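Local coordinates for 30-kDa cleavage and polyadenylation specificity factor 30 (PDB 5ZUU), which acts in pre-mRNA 3'-end formation as part of the cleavage and polyadenylation specificity factor complex and binds m6A-modified RNA through its YTH domain, at residues A[10-14]-A[15-19]; A[128-131]-A[132-135]; A[146-149]-A[150-153]. All coordinates share one frame; numbering follows the deposited sequence.

Contact 1 (A[10-14]-A[15-19]); sequences HPLPQ and GVNRY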
loop_
_atom_site.group_PDB
_atom_site.type_symbol
_atom_site.label_atom_id
_atom_site.label_comp_id
_atom_site.label_asym_id
_atom_site.label_seq_id
_atom_site.Cartn_x
_atom_site.Cartn_y
_atom_site.Cartn_z
ATOM N N HIS A 10 2.428 6.902 10.261
ATOM C CA HIS A 10 1.127 7.470 10.358
ATOM C C HIS A 10 0.261 6.328 10.834
ATOM O O HIS A 10 0.380 5.207 10.340
ATOM C CB HIS A 10 0.611 8.007 9.019
ATOM C CG HIS A 10 1.460 9.077 8.457
ATOM N ND1 HIS A 10 1.315 10.399 8.824
ATOM C CD2 HIS A 10 2.522 9.029 7.626
ATOM C CE1 HIS A 10 2.229 11.128 8.207
ATOM N NE2 HIS A 10 2.990 10.321 7.488
ATOM N N PRO A 11 -0.603 6.615 11.801
ATOM C CA PRO A 11 -1.602 5.645 12.224
ATOM C C PRO A 11 -2.640 5.341 11.102
ATOM O O PRO A 11 -2.939 6.173 10.269
ATOM C CB PRO A 11 -2.285 6.353 13.371
ATOM C CG PRO A 11 -2.225 7.801 12.956
ATOM C CD PRO A 11 -0.877 7.969 12.306
ATOM N N LEU A 12 -3.165 4.134 11.124
ATOM C CA LEU A 12 -4.241 3.754 10.295
ATOM C C LEU A 12 -5.335 4.805 10.433
ATOM O O LEU A 12 -5.746 5.073 11.530
ATOM C CB LEU A 12 -4.702 2.379 10.754
ATOM C CG LEU A 12 -5.476 1.591 9.730
ATOM C CD1 LEU A 12 -4.565 1.318 8.540
ATOM C CD2 LEU A 12 -5.977 0.337 10.405
ATOM N N PRO A 13 -5.751 5.486 9.332
ATOM C CA PRO A 13 -6.844 6.439 9.460
ATOM C C PRO A 13 -8.062 5.797 10.115
ATOM O O PRO A 13 -8.320 4.575 9.934
ATOM C CB PRO A 13 -7.214 6.765 8.012
ATOM C CG PRO A 13 -6.034 6.411 7.200
ATOM C CD PRO A 13 -5.279 5.369 7.942
ATOM N N GLN A 14 -8.771 6.607 10.890
ATOM C CA GLN A 14 -9.960 6.146 11.578
ATOM C C GLN A 14 -11.105 6.182 10.589
ATOM O O GLN A 14 -11.112 6.988 9.607
ATOM C CB GLN A 14 -10.280 7.047 12.783
ATOM C CG GLN A 14 -9.281 6.940 13.945
ATOM C CD GLN A 14 -9.384 8.113 14.915
ATOM O OE1 GLN A 14 -9.257 9.284 14.513
ATOM N NE2 GLN A 14 -9.668 7.809 16.194
ATOM N N GLY A 15 -12.065 5.322 10.862
ATOM C CA GLY A 15 -13.356 5.338 10.164
ATOM C C GLY A 15 -13.555 4.130 9.299
ATOM O O GLY A 15 -12.899 3.087 9.491
ATOM N N VAL A 16 -14.448 4.267 8.318
ATOM C CA VAL A 16 -14.767 3.128 7.444
ATOM C C VAL A 16 -13.749 3.044 6.302
ATOM O O VAL A 16 -13.677 3.881 5.442
ATOM C CB VAL A 16 -16.246 3.124 6.995
ATOM C CG1 VAL A 16 -16.471 2.052 5.921
ATOM C CG2 VAL A 16 -17.111 2.848 8.240
ATOM N N ASN A 17 -12.954 1.995 6.317
ATOM C CA ASN A 17 -11.896 1.811 5.343
ATOM C C ASN A 17 -12.211 0.582 4.477
ATOM O O ASN A 17 -12.904 -0.330 4.911
ATOM C CB ASN A 17 -10.599 1.536 6.079
ATOM C CG ASN A 17 -10.142 2.654 6.991
ATOM O OD1 ASN A 17 -10.511 3.840 6.878
ATOM N ND2 ASN A 17 -9.254 2.283 7.871
ATOM N N ARG A 18 -11.639 0.526 3.276
ATOM C CA ARG A 18 -11.522 -0.748 2.533
ATOM C C ARG A 18 -10.072 -0.963 2.327
ATOM O O ARG A 18 -9.283 0.053 2.271
ATOM C CB ARG A 18 -12.245 -0.661 1.171
ATOM C CG ARG A 18 -13.727 -0.571 1.385
ATOM C CD ARG A 18 -14.476 -0.225 0.127
ATOM N NE ARG A 18 -14.458 -1.348 -0.818
ATOM C CZ ARG A 18 -15.053 -1.299 -2.016
ATOM N NH1 ARG A 18 -15.689 -0.227 -2.391
ATOM N NH2 ARG A 18 -15.032 -2.343 -2.820
ATOM N N TYR A 19 -9.719 -2.233 2.146
ATOM C CA TYR A 19 -8.355 -2.720 2.132
ATOM C C TYR A 19 -8.129 -3.614 0.932
ATOM O O TYR A 19 -8.936 -4.547 0.697
ATOM C CB TYR A 19 -8.104 -3.614 3.419
ATOM C CG TYR A 19 -8.368 -2.886 4.680
ATOM C CD1 TYR A 19 -9.673 -2.741 5.174
ATOM C CD2 TYR A 19 -7.340 -2.259 5.362
ATOM C CE1 TYR A 19 -9.919 -2.019 6.343
ATOM C CE2 TYR A 19 -7.583 -1.547 6.526
ATOM C CZ TYR A 19 -8.863 -1.413 6.996
ATOM O OH TYR A 19 -9.088 -0.680 8.122
#
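The flat amide of Asn17 meets Pro13 and Tyr19 in its own plane, through its NH2 end and not through a face. ND2 donates one N-H to Pro13 O at 3.2 Å. The bond is nearly straight, 169° at the hydrogen, and the oxygen lies only 3° out of the amide plane. Seen from the acceptor, the donor is tilted from the carbonyl plane. The second N-H of Asn17 ND2 goes to Tyr19 OH at 3.0 Å, again close to the amide plane. The Tyr19 ring therefore joins the contact by its hydroxyl. Leu12 comes from the opposite direction and brings CD2 to 4.0 Å from Tyr19 OH. Leu12 CG lies 4.3 Å from Asn17 ND2, so the leucine packs beside the two polar groups.

Asn17 CG is anti to its own carbonyl carbon (chi1 -61°), and this swings the amide back over the bend toward Pro13. Gly15 lies in that bend. Its backbone angles would press a beta carbon against Gln14 O, so the backbone shape itself calls for glycine.

The residues run from the N-terminal loop into strand 17-24 of the mixed sheet of the YTH domain. The Pro13 ring rests on Ile60 of the adjacent strand 58-65 and Leu108 of strand 103-114, and Leu12 reaches Ala149 of helix 142-154. The other end of the Asn17 amide is also held, since OD1 accepts from Asn58 ND2.

The buried Asn17 amide thus has a partner for each N-H and for its oxygen. Bonds at both ends fix its rotation. A main-chain carbonyl of the loop and a tyrosine hydroxyl of the strand are tied to a single nitrogen, which joins the loop to the start of the strand.

Contact 2 (A[128-131]-A[132-135]); sequences NLPV and KISR. With nucleotides of chain F.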
loop_
_atom_site.group_PDB
_atom_site.type_symbol
_atom_site.label_atom_id
_atom_site.label_comp_id
_atom_site.label_asym_id
_atom_site.label_seq_id
_atom_site.Cartn_x
_atom_site.Cartn_y
_atom_site.Cartn_z
ATOM N N ASN A 128 -11.755 -17.870 1.198
ATOM C CA ASN A 128 -11.236 -18.214 2.493
ATOM C C ASN A 128 -9.785 -18.753 2.429
ATOM O O ASN A 128 -9.361 -19.497 3.302
ATOM C CB ASN A 128 -12.162 -19.252 3.196
ATOM C CG ASN A 128 -13.588 -18.808 3.320
ATOM O OD1 ASN A 128 -13.876 -17.710 3.776
ATOM N ND2 ASN A 128 -14.513 -19.712 3.014
ATOM N N LEU A 129 -9.042 -18.378 1.408
ATOM C CA LEU A 129 -7.645 -18.690 1.308
ATOM C C LEU A 129 -6.796 -17.760 2.247
ATOM O O LEU A 129 -7.208 -16.630 2.542
ATOM C CB LEU A 129 -7.196 -18.502 -0.138
ATOM C CG LEU A 129 -7.754 -19.538 -1.136
ATOM C CD1 LEU A 129 -7.675 -18.999 -2.570
ATOM C CD2 LEU A 129 -7.035 -20.857 -0.993
ATOM N N PRO A 130 -5.606 -18.217 2.685
ATOM C CA PRO A 130 -4.781 -17.395 3.560
ATOM C C PRO A 130 -4.428 -16.103 2.870
ATOM O O PRO A 130 -4.259 -16.088 1.673
ATOM C CB PRO A 130 -3.520 -18.234 3.818
ATOM C CG PRO A 130 -3.688 -19.478 3.074
ATOM C CD PRO A 130 -5.101 -19.600 2.579
ATOM N N VAL A 131 -4.396 -15.002 3.602
ATOM C CA VAL A 131 -4.192 -13.699 2.956
ATOM C C VAL A 131 -2.910 -13.544 2.149
ATOM O O VAL A 131 -2.852 -12.673 1.291
ATOM C CB VAL A 131 -4.272 -12.555 3.954
ATOM C CG1 VAL A 131 -5.645 -12.539 4.606
ATOM C CG2 VAL A 131 -3.175 -12.652 5.026
ATOM N N LYS A 132 -1.867 -14.354 2.432
ATOM C CA LYS A 132 -0.650 -14.354 1.602
ATOM C C LYS A 132 -0.910 -14.690 0.126
ATOM O O LYS A 132 -0.187 -14.211 -0.729
ATOM C CB LYS A 132 0.466 -15.237 2.151
ATOM C CG LYS A 132 0.206 -16.730 2.156
ATOM C CD LYS A 132 1.507 -17.479 2.148
ATOM C CE LYS A 132 1.264 -18.984 2.266
ATOM N NZ LYS A 132 2.599 -19.612 2.371
ATOM N N ILE A 133 -1.944 -15.508 -0.122
ATOM C CA ILE A 133 -2.422 -15.861 -1.480
ATOM C C ILE A 133 -3.396 -14.787 -1.949
ATOM O O ILE A 133 -4.611 -14.892 -1.776
ATOM C CB ILE A 133 -3.099 -17.263 -1.500
ATOM C CG1 ILE A 133 -2.186 -18.245 -0.776
ATOM C CG2 ILE A 133 -3.401 -17.702 -2.937
ATOM C CD1 ILE A 133 -2.495 -19.711 -0.983
ATOM N N SER A 134 -2.827 -13.694 -2.402
ATOM C CA SER A 134 -3.532 -12.498 -2.826
ATOM C C SER A 134 -2.867 -12.007 -4.093
ATOM O O SER A 134 -1.664 -11.757 -4.090
ATOM C CB SER A 134 -3.478 -11.418 -1.739
ATOM O OG SER A 134 -4.313 -11.743 -0.649
ATOM N N ARG A 135 -3.612 -11.993 -5.209
ATOM C CA ARG A 135 -3.157 -11.346 -6.450
ATOM C C ARG A 135 -3.232 -9.845 -6.293
ATOM O O ARG A 135 -3.810 -9.327 -5.343
ATOM C CB ARG A 135 -3.952 -11.853 -7.675
ATOM C CG ARG A 135 -3.623 -13.307 -8.053
ATOM C CD ARG A 135 -4.024 -13.688 -9.489
ATOM N NE ARG A 135 -3.423 -14.912 -10.135
ATOM C CZ ARG A 135 -3.771 -16.134 -9.809
ATOM N NH1 ARG A 135 -3.282 -17.187 -10.402
ATOM N NH2 ARG A 135 -4.625 -16.310 -8.821
ATOM P P C F 6 0.249 -10.977 -9.376
ATOM O OP1 C F 6 0.343 -12.313 -9.962
ATOM O OP2 C F 6 -1.061 -10.277 -9.369
ATOM O "O5'" C F 6 0.708 -11.050 -7.836
ATOM C "C5'" C F 6 1.476 -12.166 -7.374
ATOM C "C4'" C F 6 0.696 -12.946 -6.344
ATOM O "O4'" C F 6 -0.457 -13.560 -6.967
ATOM C "C3'" C F 6 1.438 -14.092 -5.669
ATOM O "O3'" C F 6 2.217 -13.583 -4.593
ATOM C "C2'" C F 6 0.290 -14.967 -5.220
ATOM O "O2'" C F 6 -0.329 -14.502 -4.034
ATOM C "C1'" C F 6 -0.645 -14.855 -6.421
ATOM N N1 C F 6 -0.417 -15.846 -7.495
ATOM C C2 C F 6 -0.774 -17.177 -7.254
ATOM O O2 C F 6 -1.208 -17.488 -6.138
ATOM N N3 C F 6 -0.645 -18.087 -8.244
ATOM C C4 C F 6 -0.200 -17.706 -9.445
ATOM N N4 C F 6 -0.077 -18.641 -10.382
ATOM C C5 C F 6 0.163 -16.352 -9.726
ATOM C C6 C F 6 0.034 -15.463 -8.731
ATOM P P U F 7 3.603 -14.220 -4.201
ATOM O OP1 U F 7 4.181 -13.368 -3.175
ATOM O OP2 U F 7 4.381 -14.531 -5.357
ATOM O "O5'" U F 7 3.225 -15.613 -3.532
ATOM C "C5'" U F 7 2.528 -15.611 -2.290
ATOM C "C4'" U F 7 2.067 -16.999 -1.971
ATOM O "O4'" U F 7 1.177 -17.480 -3.009
ATOM C "C3'" U F 7 3.183 -18.018 -1.911
ATOM O "O3'" U F 7 3.669 -18.017 -0.583
ATOM C "C2'" U F 7 2.465 -19.308 -2.225
ATOM O "O2'" U F 7 1.686 -19.760 -1.141
ATOM C "C1'" U F 7 1.494 -18.839 -3.294
ATOM N N1 U F 7 1.959 -18.929 -4.679
ATOM C C2 U F 7 1.861 -20.152 -5.325
ATOM O O2 U F 7 1.538 -21.190 -4.756
ATOM N N3 U F 7 2.200 -20.125 -6.652
ATOM C C4 U F 7 2.569 -19.025 -7.399
ATOM O O4 U F 7 2.800 -19.161 -8.599
ATOM C C5 U F 7 2.658 -17.804 -6.658
ATOM C C6 U F 7 2.340 -17.796 -5.360
HETATM O O HOH W 1 -6.506 -15.162 0.264
#
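Val131 and Ser134 are joined by a short hydrogen bond: Ser134 OG donates to Val131 O at 2.6 Å. Ser134 OG is anti to its carbonyl carbon (chi1 -73°), which turns the hydroxyl back to the preceding turn. A main-chain bond runs beside it, from Ile133 N to Pro130 O at 3.0 Å. The donor sits above the carbonyl plane of Pro130. Water 1 lies 2.8 Å from both Pro130 O and Ile133 O, placed to donate to each, though its protons cannot serve every nearby acceptor.

The Ile133 N bond closes a type I beta turn from Pro130 to Ile133. Overlapping it is an inverse gamma turn centred on Ile133, with a weak Ser134 N to Lys132 O bond. The turns carry the chain off strand 129-130, which pairs with strand 122-123, and onto the RNA.

Apolar contacts are loose. Pro130 CG meets Ile133 CD1 at 4.2 Å, and Leu129 CD1 lies beside Ile133 CG2.

Contacts with chain F carry the rest. Ser134 N donates weakly to O2' of C6 of chain F at 3.1 Å. That hydroxyl lies near the carbonyl oxygens of Lys132 and Ser134. The Arg135 guanidinium has the cytosine of C6 over one face, offset toward its rim, with NH1 3.3 Å from base atom C4. The extended Lys132 chain runs past the ribose of U7 of chain F, its CD 3.5 Å from O3'.

Contact 3 (A[146-149]-A[150-153]); sequences EQLA and SLLY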
loop_
_atom_site.group_PDB
_atom_site.type_symbol
_atom_site.label_atom_id
_atom_site.label_comp_id
_atom_site.label_asym_id
_atom_site.label_seq_id
_atom_site.Cartn_x
_atom_site.Cartn_y
_atom_site.Cartn_z
ATOM N N GLU A 146 -8.437 -5.018 8.333
ATOM C CA GLU A 146 -8.069 -4.335 9.554
ATOM C C GLU A 146 -7.130 -5.213 10.472
ATOM O O GLU A 146 -6.168 -4.729 10.958
ATOM C CB GLU A 146 -9.355 -3.950 10.230
ATOM C CG GLU A 146 -9.234 -3.138 11.495
ATOM C CD GLU A 146 -10.641 -2.898 12.036
ATOM O OE1 GLU A 146 -11.389 -3.913 12.264
ATOM O OE2 GLU A 146 -11.032 -1.719 12.128
ATOM N N GLN A 147 -7.370 -6.513 10.583
ATOM C CA GLN A 147 -6.451 -7.403 11.241
ATOM C C GLN A 147 -5.101 -7.481 10.617
ATOM O O GLN A 147 -4.108 -7.469 11.346
ATOM C CB GLN A 147 -7.016 -8.838 11.376
ATOM C CG GLN A 147 -8.274 -8.900 12.231
ATOM C CD GLN A 147 -8.052 -8.318 13.629
ATOM O OE1 GLN A 147 -7.022 -8.587 14.247
ATOM N NE2 GLN A 147 -8.988 -7.506 14.124
ATOM N N LEU A 148 -5.038 -7.579 9.277
ATOM C CA LEU A 148 -3.780 -7.634 8.601
ATOM C C LEU A 148 -3.016 -6.325 8.737
ATOM O O LEU A 148 -1.836 -6.356 9.005
ATOM C CB LEU A 148 -3.975 -7.986 7.150
ATOM C CG LEU A 148 -2.715 -8.096 6.284
ATOM C CD1 LEU A 148 -1.782 -9.114 6.872
ATOM C CD2 LEU A 148 -3.080 -8.490 4.851
ATOM N N ALA A 149 -3.666 -5.199 8.557
ATOM C CA ALA A 149 -2.985 -3.913 8.798
ATOM C C ALA A 149 -2.504 -3.817 10.268
ATOM O O ALA A 149 -1.397 -3.392 10.553
ATOM C CB ALA A 149 -3.913 -2.743 8.510
ATOM N N SER A 150 -3.321 -4.250 11.216
ATOM C CA SER A 150 -2.868 -4.187 12.598
ATOM C C SER A 150 -1.539 -4.966 12.822
ATOM O O SER A 150 -0.709 -4.514 13.605
ATOM C CB SER A 150 -3.990 -4.576 13.565
ATOM O OG SER A 150 -3.904 -5.950 13.740
ATOM N N LEU A 151 -1.307 -6.073 12.101
ATOM C CA LEU A 151 -0.050 -6.811 12.221
ATOM C C LEU A 151 1.154 -5.996 11.709
ATOM O O LEU A 151 2.297 -6.137 12.212
ATOM C CB LEU A 151 -0.081 -8.149 11.464
ATOM C CG LEU A 151 -1.095 -9.144 12.007
ATOM C CD1 LEU A 151 -1.253 -10.353 11.093
ATOM C CD2 LEU A 151 -0.759 -9.597 13.430
ATOM N N LEU A 152 0.907 -5.221 10.658
ATOM C CA LEU A 152 1.922 -4.350 10.121
ATOM C C LEU A 152 2.411 -3.363 11.214
ATOM O O LEU A 152 3.612 -3.140 11.346
ATOM C CB LEU A 152 1.392 -3.534 8.948
ATOM C CG LEU A 152 0.994 -4.221 7.628
ATOM C CD1 LEU A 152 0.304 -3.167 6.738
ATOM C CD2 LEU A 152 2.240 -4.797 6.972
ATOM N N TYR A 153 1.480 -2.751 11.930
ATOM C CA TYR A 153 1.806 -1.812 13.020
ATOM C C TYR A 153 2.513 -2.476 14.251
ATOM O O TYR A 153 3.070 -1.753 15.073
ATOM C CB TYR A 153 0.568 -1.077 13.444
ATOM C CG TYR A 153 0.268 0.008 12.460
ATOM C CD1 TYR A 153 0.859 1.278 12.573
ATOM C CD2 TYR A 153 -0.563 -0.237 11.367
ATOM C CE1 TYR A 153 0.590 2.261 11.636
ATOM C CE2 TYR A 153 -0.833 0.727 10.441
ATOM C CZ TYR A 153 -0.244 1.978 10.549
ATOM O OH TYR A 153 -0.604 2.945 9.633
#
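Helix 142-154 of the YTH domain holds this contact, where Ser150 folds back onto Gln147 one turn earlier. Ser150 OG donates to Gln147 O at 2.8 Å. The serine torsion (chi1 90°) sets OG between the backbone N and the carbonyl carbon, from where it can reach back. Leu151 N donates to the same Gln147 O at 3.2 Å. The two donors come from one face of the carbonyl plane, so a single oxygen is gripped twice. With an alanine here, Gln147 O would probably keep the Leu151 N bond but lose its second donor, so that carbonyl would be held less firmly.

The backbone bonds continue on both sides. Ser150 N donates to Glu146 O at 2.9 Å, and Tyr153 N to Ala149 O at 3.3 Å. The Leu152 N bond to Leu148 O is weak.

The helix packs on the central mixed sheet of the fold. Leu148 rests on Phe71, and Leu152 on Phe71, Cys74, Cys111 and Leu113. Leu151 also reaches Leu113. Along the helix, the branch ends Leu148 CD1 and Leu151 CD1 meet at 4.4 Å.

Ala149 O lies at the edge of the Tyr153 ring, near its plane, 3.4 Å from CD2. Tyr153 CG is anti to the carbonyl carbon (chi1 -78°), which lays the ring back beside the preceding turn. The ring also packs on Leu108 and Cys74, while its hydroxyl bonds to His10 O in the N-terminal loop.

Overall arrangement
The three contacts follow one another along the chain. Each spans one unbroken stretch and closes only a short local bend or helix turn, so none nests within or crosses another. Contact 1 leads the N-terminal loop into strand 17-24. Contact 2 comes much later, where strand 129-130 gives way to the loop that meets the RNA. Contact 3 lies in helix 142-154. This helix is the common neighbour. Through Tyr153 it reaches back to the loop of contact 1. Val131 CG2 packs 4.2 Å from Leu148 CD2 and joins contacts 2 and 3. Contacts 1 and 2 do not touch; their nearest atoms are about 9 Å apart.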